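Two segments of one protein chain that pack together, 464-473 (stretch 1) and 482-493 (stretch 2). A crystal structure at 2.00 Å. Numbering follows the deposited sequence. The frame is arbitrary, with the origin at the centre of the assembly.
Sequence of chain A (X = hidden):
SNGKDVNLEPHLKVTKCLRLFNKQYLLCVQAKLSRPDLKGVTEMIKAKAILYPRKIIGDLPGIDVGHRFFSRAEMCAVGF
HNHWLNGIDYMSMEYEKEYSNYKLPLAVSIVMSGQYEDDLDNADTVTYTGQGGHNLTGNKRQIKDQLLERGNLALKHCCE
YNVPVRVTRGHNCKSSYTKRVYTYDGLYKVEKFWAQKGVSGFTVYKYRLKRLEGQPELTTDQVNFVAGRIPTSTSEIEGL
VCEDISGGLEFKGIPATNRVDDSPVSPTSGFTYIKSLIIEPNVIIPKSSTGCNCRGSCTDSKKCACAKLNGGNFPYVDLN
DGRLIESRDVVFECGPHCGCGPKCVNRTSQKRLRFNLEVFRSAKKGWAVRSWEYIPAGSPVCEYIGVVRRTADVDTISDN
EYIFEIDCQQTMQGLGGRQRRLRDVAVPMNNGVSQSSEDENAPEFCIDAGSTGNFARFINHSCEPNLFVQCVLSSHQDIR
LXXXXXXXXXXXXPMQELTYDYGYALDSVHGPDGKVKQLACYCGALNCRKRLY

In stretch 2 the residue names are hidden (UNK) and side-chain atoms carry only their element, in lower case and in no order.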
ATOM      1  N   GLU A 464       3.685 -11.777   6.213  1.00 51.24           N
ATOM      2  CA  GLU A 464       2.656 -10.868   5.681  1.00 50.41           C
ATOM      3  C   GLU A 464       3.269  -9.683   4.928  1.00 45.98           C
ATOM      4  O   GLU A 464       3.354  -8.565   5.433  1.00 44.51           O
ATOM      5  CB  GLU A 464       1.627 -10.427   6.737  1.00 63.10           C
ATOM      6  CG  GLU A 464       2.174  -9.722   7.967  1.00 74.01           C
ATOM      7  CD  GLU A 464       1.078  -9.316   8.948  1.00 83.43           C
ATOM      8  OE1 GLU A 464      -0.111  -9.299   8.555  1.00 85.54           O
ATOM      9  OE2 GLU A 464       1.405  -9.017  10.115  1.00 87.26           O
ATOM     10  N   PRO A 465       3.694  -9.940   3.692  1.00 40.54           N
ATOM     11  CA  PRO A 465       4.465  -9.012   2.865  1.00 37.61           C
ATOM     12  C   PRO A 465       3.642  -7.833   2.336  1.00 39.11           C
ATOM     13  O   PRO A 465       2.423  -7.945   2.190  1.00 37.37           O
ATOM     14  CB  PRO A 465       4.878  -9.899   1.698  1.00 38.32           C
ATOM     15  CG  PRO A 465       3.756 -10.863   1.577  1.00 38.55           C
ATOM     16  CD  PRO A 465       3.394 -11.191   2.972  1.00 40.79           C
ATOM     17  N   ASN A 466       4.311  -6.719   2.041  1.00 36.44           N
ATOM     18  CA  ASN A 466       3.663  -5.617   1.334  1.00 40.42           C
ATOM     19  C   ASN A 466       4.170  -5.486  -0.118  1.00 36.92           C
ATOM     20  O   ASN A 466       3.740  -4.598  -0.860  1.00 36.56           O
ATOM     21  CB  ASN A 466       3.785  -4.299   2.121  1.00 33.19           C
ATOM     22  CG  ASN A 466       5.218  -3.962   2.460  1.00 36.31           C
ATOM     23  OD1 ASN A 466       6.145  -4.501   1.864  1.00 33.01           O
ATOM     24  ND2 ASN A 466       5.411  -3.075   3.416  1.00 33.77           N
ATOM     25  N   LEU A 467       5.086  -6.379  -0.509  1.00 34.65           N
ATOM     26  CA  LEU A 467       5.502  -6.506  -1.904  1.00 32.42           C
ATOM     27  C   LEU A 467       5.186  -7.898  -2.457  1.00 35.53           C
ATOM     28  O   LEU A 467       4.992  -8.856  -1.707  1.00 35.29           O
ATOM     29  CB  LEU A 467       7.011  -6.243  -2.073  1.00 30.92           C
ATOM     30  CG  LEU A 467       7.584  -4.945  -1.500  1.00 35.11           C
ATOM     31  CD1 LEU A 467       9.095  -4.864  -1.750  1.00 31.72           C
ATOM     32  CD2 LEU A 467       6.875  -3.749  -2.094  1.00 32.18           C
ATOM     33  N   PHE A 468       5.155  -8.005  -3.780  1.00 35.36           N
ATOM     34  CA  PHE A 468       5.074  -9.300  -4.425  1.00 36.02           C
ATOM     35  C   PHE A 468       5.989  -9.351  -5.648  1.00 35.98           C
ATOM     36  O   PHE A 468       6.371  -8.307  -6.205  1.00 33.81           O
ATOM     37  CB  PHE A 468       3.633  -9.655  -4.788  1.00 39.04           C
ATOM     38  CG  PHE A 468       3.072  -8.870  -5.945  1.00 39.68           C
ATOM     39  CD1 PHE A 468       2.519  -7.617  -5.748  1.00 39.22           C
ATOM     40  CD2 PHE A 468       3.072  -9.407  -7.229  1.00 42.45           C
ATOM     41  CE1 PHE A 468       1.983  -6.904  -6.810  1.00 39.86           C
ATOM     42  CE2 PHE A 468       2.544  -8.704  -8.293  1.00 38.88           C
ATOM     43  CZ  PHE A 468       1.996  -7.447  -8.085  1.00 37.74           C
ATOM     44  N   VAL A 469       6.343 -10.576  -6.023  1.00 35.13           N
ATOM     45  CA  VAL A 469       7.219 -10.871  -7.143  1.00 41.17           C
ATOM     46  C   VAL A 469       6.423 -11.048  -8.421  1.00 37.12           C
ATOM     47  O   VAL A 469       5.489 -11.850  -8.475  1.00 38.22           O
ATOM     48  CB  VAL A 469       8.002 -12.174  -6.894  1.00 46.29           C
ATOM     49  CG1 VAL A 469       8.636 -12.673  -8.184  1.00 46.66           C
ATOM     50  CG2 VAL A 469       9.049 -11.963  -5.819  1.00 48.47           C
ATOM     51  N   GLN A 470       6.813 -10.310  -9.453  1.00 38.07           N
ATOM     52  CA  GLN A 470       6.176 -10.390 -10.753  1.00 38.95           C
ATOM     53  C   GLN A 470       7.214 -10.709 -11.828  1.00 37.56           C
ATOM     54  O   GLN A 470       8.214  -9.977 -11.982  1.00 37.83           O
ATOM     55  CB  GLN A 470       5.470  -9.071 -11.072  1.00 37.95           C
ATOM     56  CG  GLN A 470       4.839  -9.050 -12.443  1.00 35.72           C
ATOM     57  CD  GLN A 470       3.739 -10.069 -12.576  1.00 37.92           C
ATOM     58  OE1 GLN A 470       2.715  -9.993 -11.888  1.00 37.01           O
ATOM     59  NE2 GLN A 470       3.938 -11.036 -13.461  1.00 37.69           N
ATOM     60  N   CYS A 471       6.994 -11.804 -12.557  1.00 36.26           N
ATOM     61  CA  CYS A 471       7.863 -12.146 -13.680  1.00 39.52           C
ATOM     62  C   CYS A 471       7.545 -11.258 -14.873  1.00 40.59           C
ATOM     63  O   CYS A 471       6.385 -11.085 -15.238  1.00 39.58           O
ATOM     64  CB  CYS A 471       7.726 -13.623 -14.069  1.00 42.44           C
ATOM     65  SG  CYS A 471       8.534 -14.769 -12.912  1.00 52.11           S
ATOM     66  N   VAL A 472       8.589 -10.690 -15.467  1.00 38.07           N
ATOM     67  CA  VAL A 472       8.434  -9.794 -16.604  1.00 36.18           C
ATOM     68  C   VAL A 472       9.360 -10.227 -17.745  1.00 35.41           C
ATOM     69  O   VAL A 472      10.543 -10.472 -17.515  1.00 38.94           O
ATOM     70  CB  VAL A 472       8.791  -8.340 -16.218  1.00 38.16           C
ATOM     71  CG1 VAL A 472       8.660  -7.414 -17.429  1.00 36.92           C
ATOM     72  CG2 VAL A 472       7.928  -7.859 -15.064  1.00 38.84           C
ATOM     73  N   LEU A 473       8.811 -10.335 -18.956  1.00 32.20           N
ATOM     74  CA  LEU A 473       9.614 -10.528 -20.166  1.00 39.41           C
ATOM     75  C   LEU A 473       9.585  -9.250 -21.011  1.00 38.82           C
ATOM     76  O   LEU A 473       8.521  -8.662 -21.229  1.00 36.18           O
ATOM     77  CB  LEU A 473       9.083 -11.713 -20.983  1.00 39.11           C
ATOM     78  CG  LEU A 473       9.276 -13.101 -20.365  1.00 44.51           C
ATOM     79  CD1 LEU A 473       8.434 -14.147 -21.088  1.00 45.97           C
ATOM     80  CD2 LEU A 473      10.744 -13.498 -20.365  1.00 42.71           C
ATOM     81  N   UNK A 482      13.253 -14.983 -17.178  1.00 48.68           N
ATOM     82  CA  UNK A 482      12.433 -13.787 -16.983  1.00 45.93           C
ATOM     83  C   UNK A 482      13.093 -12.798 -16.039  1.00 39.42           C
ATOM     84  O   UNK A 482      13.898 -13.172 -15.182  1.00 41.46           O
ATOM     85  c   UNK A 482      11.055 -14.153 -16.473  1.00 46.89           C
ATOM     86  N   UNK A 483      12.774 -11.526 -16.228  1.00 38.77           N
ATOM     87  CA  UNK A 483      13.118 -10.498 -15.261  1.00 34.35           C
ATOM     88  C   UNK A 483      12.249 -10.672 -14.017  1.00 38.55           C
ATOM     89  O   UNK A 483      11.061 -10.981 -14.112  1.00 37.71           O
ATOM     90  c   UNK A 483      13.735  -7.541 -17.727  1.00 34.08           C
ATOM     91  c   UNK A 483      12.530  -5.578 -16.847  1.00 35.91           C
ATOM     92  c   UNK A 483      12.953  -9.108 -15.884  1.00 34.64           C
ATOM     93  c   UNK A 483      13.991  -8.834 -16.987  1.00 36.75           C
ATOM     94  n   UNK A 483      12.459  -4.625 -15.938  1.00 34.04           N
ATOM     95  n   UNK A 483      13.543  -6.441 -16.801  1.00 31.24           N
ATOM     96  n   UNK A 483      11.595  -5.656 -17.796  1.00 31.81           N
ATOM     97  N   UNK A 484      12.857 -10.508 -12.847  1.00 35.34           N
ATOM     98  CA  UNK A 484      12.148 -10.665 -11.590  1.00 40.82           C
ATOM     99  C   UNK A 484      11.957  -9.296 -10.973  1.00 33.77           C
ATOM    100  O   UNK A 484      12.936  -8.652 -10.597  1.00 39.22           O
ATOM    101  c   UNK A 484      13.151 -12.931 -11.212  1.00 40.05           C
ATOM    102  c   UNK A 484      12.957 -11.543 -10.620  1.00 43.15           C
ATOM    103  c   UNK A 484      12.276 -11.608  -9.250  1.00 44.01           C
ATOM    104  N   UNK A 485      10.707  -8.840 -10.882  1.00 34.36           N
ATOM    105  CA  UNK A 485      10.439  -7.469 -10.443  1.00 31.57           C
ATOM    106  C   UNK A 485       9.526  -7.396  -9.201  1.00 35.43           C
ATOM    107  O   UNK A 485       8.465  -8.005  -9.148  1.00 37.05           O
ATOM    108  c   UNK A 485      10.753  -6.639 -12.822  1.00 29.87           C
ATOM    109  c   UNK A 485       9.837  -6.618 -11.592  1.00 31.02           C
ATOM    110  c   UNK A 485       9.621  -5.185 -11.142  1.00 31.33           C
ATOM    111  N   UNK A 486       9.958  -6.642  -8.205  1.00 33.97           N
ATOM    112  CA  UNK A 486       9.195  -6.419  -6.991  1.00 36.75           C
ATOM    113  C   UNK A 486       8.281  -5.215  -7.158  1.00 36.59           C
ATOM    114  O   UNK A 486       8.747  -4.086  -7.454  1.00 35.82           O
ATOM    115  c   UNK A 486      12.051  -7.138  -4.437  1.00 40.54           C
ATOM    116  c   UNK A 486      10.135  -6.219  -5.800  1.00 31.98           C
ATOM    117  c   UNK A 486      10.066  -8.565  -4.927  1.00 39.86           C
ATOM    118  c   UNK A 486      10.962  -7.462  -5.455  1.00 34.81           C
ATOM    119  N   UNK A 487       6.987  -5.500  -6.982  1.00 37.42           N
ATOM    120  CA  UNK A 487       5.906  -4.523  -7.027  1.00 29.34           C
ATOM    121  C   UNK A 487       5.249  -4.367  -5.650  1.00 36.02           C
ATOM    122  O   UNK A 487       5.167  -5.325  -4.878  1.00 35.00           O
ATOM    123  c   UNK A 487       4.825  -3.550 -10.085  1.00 32.23           C
ATOM    124  c   UNK A 487       5.923  -5.670 -10.192  1.00 34.79           C
ATOM    125  c   UNK A 487       5.205  -4.730  -9.463  1.00 32.75           C
ATOM    126  c   UNK A 487       5.867  -4.263 -12.127  1.00 31.66           C
ATOM    127  c   UNK A 487       6.246  -5.443 -11.516  1.00 34.33           C
ATOM    128  c   UNK A 487       4.845  -4.986  -8.021  1.00 32.08           C
ATOM    129  c   UNK A 487       5.146  -3.314 -11.415  1.00 32.42           C
ATOM    130  N   UNK A 488       4.766  -3.167  -5.345  1.00 29.70           N
ATOM    131  CA  UNK A 488       4.001  -2.966  -4.125  1.00 31.98           C
ATOM    132  C   UNK A 488       2.661  -3.690  -4.236  1.00 33.19           C
ATOM    133  O   UNK A 488       1.906  -3.462  -5.184  1.00 32.22           O
ATOM    134  c   UNK A 488       3.792  -1.466  -3.865  1.00 28.28           C
ATOM    135  N   UNK A 489       2.371  -4.558  -3.268  1.00 30.23           N
ATOM    136  CA  UNK A 489       1.083  -5.247  -3.197  1.00 31.79           C
ATOM    137  C   UNK A 489       0.035  -4.371  -2.512  1.00 38.75           C
ATOM    138  O   UNK A 489      -1.175  -4.560  -2.673  1.00 36.21           O
ATOM    139  c   UNK A 489       1.228  -6.557  -2.430  1.00 34.37           C
ATOM    140  N   UNK A 490       0.511  -3.424  -1.722  1.00 38.53           N
ATOM    141  CA  UNK A 490      -0.374  -2.602  -0.921  1.00 36.87           C
ATOM    142  C   UNK A 490       0.079  -1.173  -1.031  1.00 35.11           C
ATOM    143  O   UNK A 490       1.201  -0.902  -1.461  1.00 30.53           O
ATOM    144  o   UNK A 490       0.321  -5.225   1.213  1.00 45.10           O
ATOM    145  o   UNK A 490      -1.708  -4.937   0.414  1.00 36.90           O
ATOM    146  c   UNK A 490      -0.288  -3.033   0.545  1.00 36.99           C
ATOM    147  c   UNK A 490      -0.577  -4.504   0.735  1.00 42.39           C
ATOM    148  N   UNK A 491      -0.787  -0.250  -0.629  1.00 31.24           N
ATOM    149  CA  UNK A 491      -0.345   1.106  -0.378  1.00 31.07           C
ATOM    150  C   UNK A 491       0.565   1.109   0.857  1.00 31.43           C
ATOM    151  O   UNK A 491       0.176   0.654   1.937  1.00 32.34           O
ATOM    152  c   UNK A 491      -2.389   2.162  -1.446  1.00 31.75           C
ATOM    153  c   UNK A 491      -1.556   2.026  -0.182  1.00 31.82           C
ATOM    154  o   UNK A 491      -1.845   2.371  -2.526  1.00 31.03           O
ATOM    155  n   UNK A 491      -3.706   2.018  -1.320  1.00 32.69           N
ATOM    156  N   UNK A 492       1.778   1.618   0.694  1.00 31.77           N
ATOM    157  CA  UNK A 492       2.786   1.561   1.748  1.00 37.22           C
ATOM    158  C   UNK A 492       3.052   2.962   2.293  1.00 38.02           C
ATOM    159  O   UNK A 492       3.195   3.916   1.523  1.00 39.64           O
ATOM    160  c   UNK A 492       3.764  -0.507   0.688  1.00 35.91           C
ATOM    161  c   UNK A 492       5.175   0.867   2.267  1.00 37.55           C
ATOM    162  c   UNK A 492       4.872  -1.179  -0.111  1.00 35.96           C
ATOM    163  c   UNK A 492       4.092   0.902   1.204  1.00 35.66           C
ATOM    164  N   UNK A 493       3.084   3.092   3.617  1.00 33.48           N
ATOM    165  CA  UNK A 493       3.344   4.380   4.255  1.00 38.44           C
ATOM    166  C   UNK A 493       4.840   4.557   4.504  1.00 40.49           C
ATOM    167  O   UNK A 493       5.577   3.574   4.568  1.00 42.61           O
ATOM    168  o   UNK A 493       1.188   4.517   5.409  1.00 43.81           O
ATOM    169  c   UNK A 493       2.592   4.486   5.592  1.00 36.07           C
TER

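Position 482 carries a single side-chain carbon, directed toward stretch 1, where this CB lies 4.1 Å from Cys471 CB and 4.0 Å from Leu473 CD2; one carbon makes it Ala482. At 483, three carbons lead to a nitrogen and then to a carbon bearing two more nitrogens, a guanidinium, and one terminal nitrogen comes within 3.4 Å of Val472 CG1. This is Arg483, whose polar end is satisfied by hydrogen bonds to other parts of the structure while its backbone pairs with Val472.

Position 484 has three carbons, one carrying the other two, and a branch tip lies 3.9 Å from Val469 CG1: a beta-branched, wholly apolar side chain, Val484. The same three-carbon fork recurs at 485, on the other face of the sheet, with a tip 3.8 Å from Val472 CG2; it is Val485. Four carbons forked at the second occupy 486, and one terminal carbon reaches Val469 CG2 at 3.7 Å, as expected of Leu486.

At 487 one carbon precedes a six-carbon ring with no hydroxyl oxygen, which identifies Phe487. Its CD1 approaches Gln470 CB at 3.5 Å, and its CB sits over one face of the Phe468 ring, 4.0 Å from the centroid, in a CH-pi contact. Position 488 has one carbon, pointing away from stretch 1 and 4.2 Å from Leu467 CD2: Ala488. The lone carbon at 489 instead points toward stretch 1 and meets the edge of the Phe468 ring, CB to CD1 3.7 Å; this is Ala489.

Two carbons, the second with two oxygens, define a carboxylate at 490. One oxygen lies 3.7 Å from Asn466 CB, and the residue is Asp490. At 491 two carbons end in one oxygen and one nitrogen, the amide of Asn491; its CA-to-CB bond points away from stretch 1, which it does not touch, and the amide is hydrogen-bonded elsewhere in the structure. Position 492 has four carbons forked at the first, with one arm two carbons long; the end of that arm is 3.8 Å from Leu467 CD2, giving Ile492. One carbon and one oxygen at 493, out of reach of stretch 1, form Ser493.

The contact is an antiparallel strand pair. Phe468–Phe487, Gln470–Val485 and Val472–Arg483 each exchange two backbone hydrogen bonds, and Ala489 N extends the ladder to Asn466 O at 2.8 Å. Side chains then pack on both faces, partly between paired residues such as Val469 and Leu486 and partly diagonally, as between Val472 and Val485: Val469, Cys471, Val484 and Leu486 on one, Phe468, Gln470, Val472, Arg483, Val485 and Phe487 on the other.

Stretch 2 482-493: ARVVLFAADNIS
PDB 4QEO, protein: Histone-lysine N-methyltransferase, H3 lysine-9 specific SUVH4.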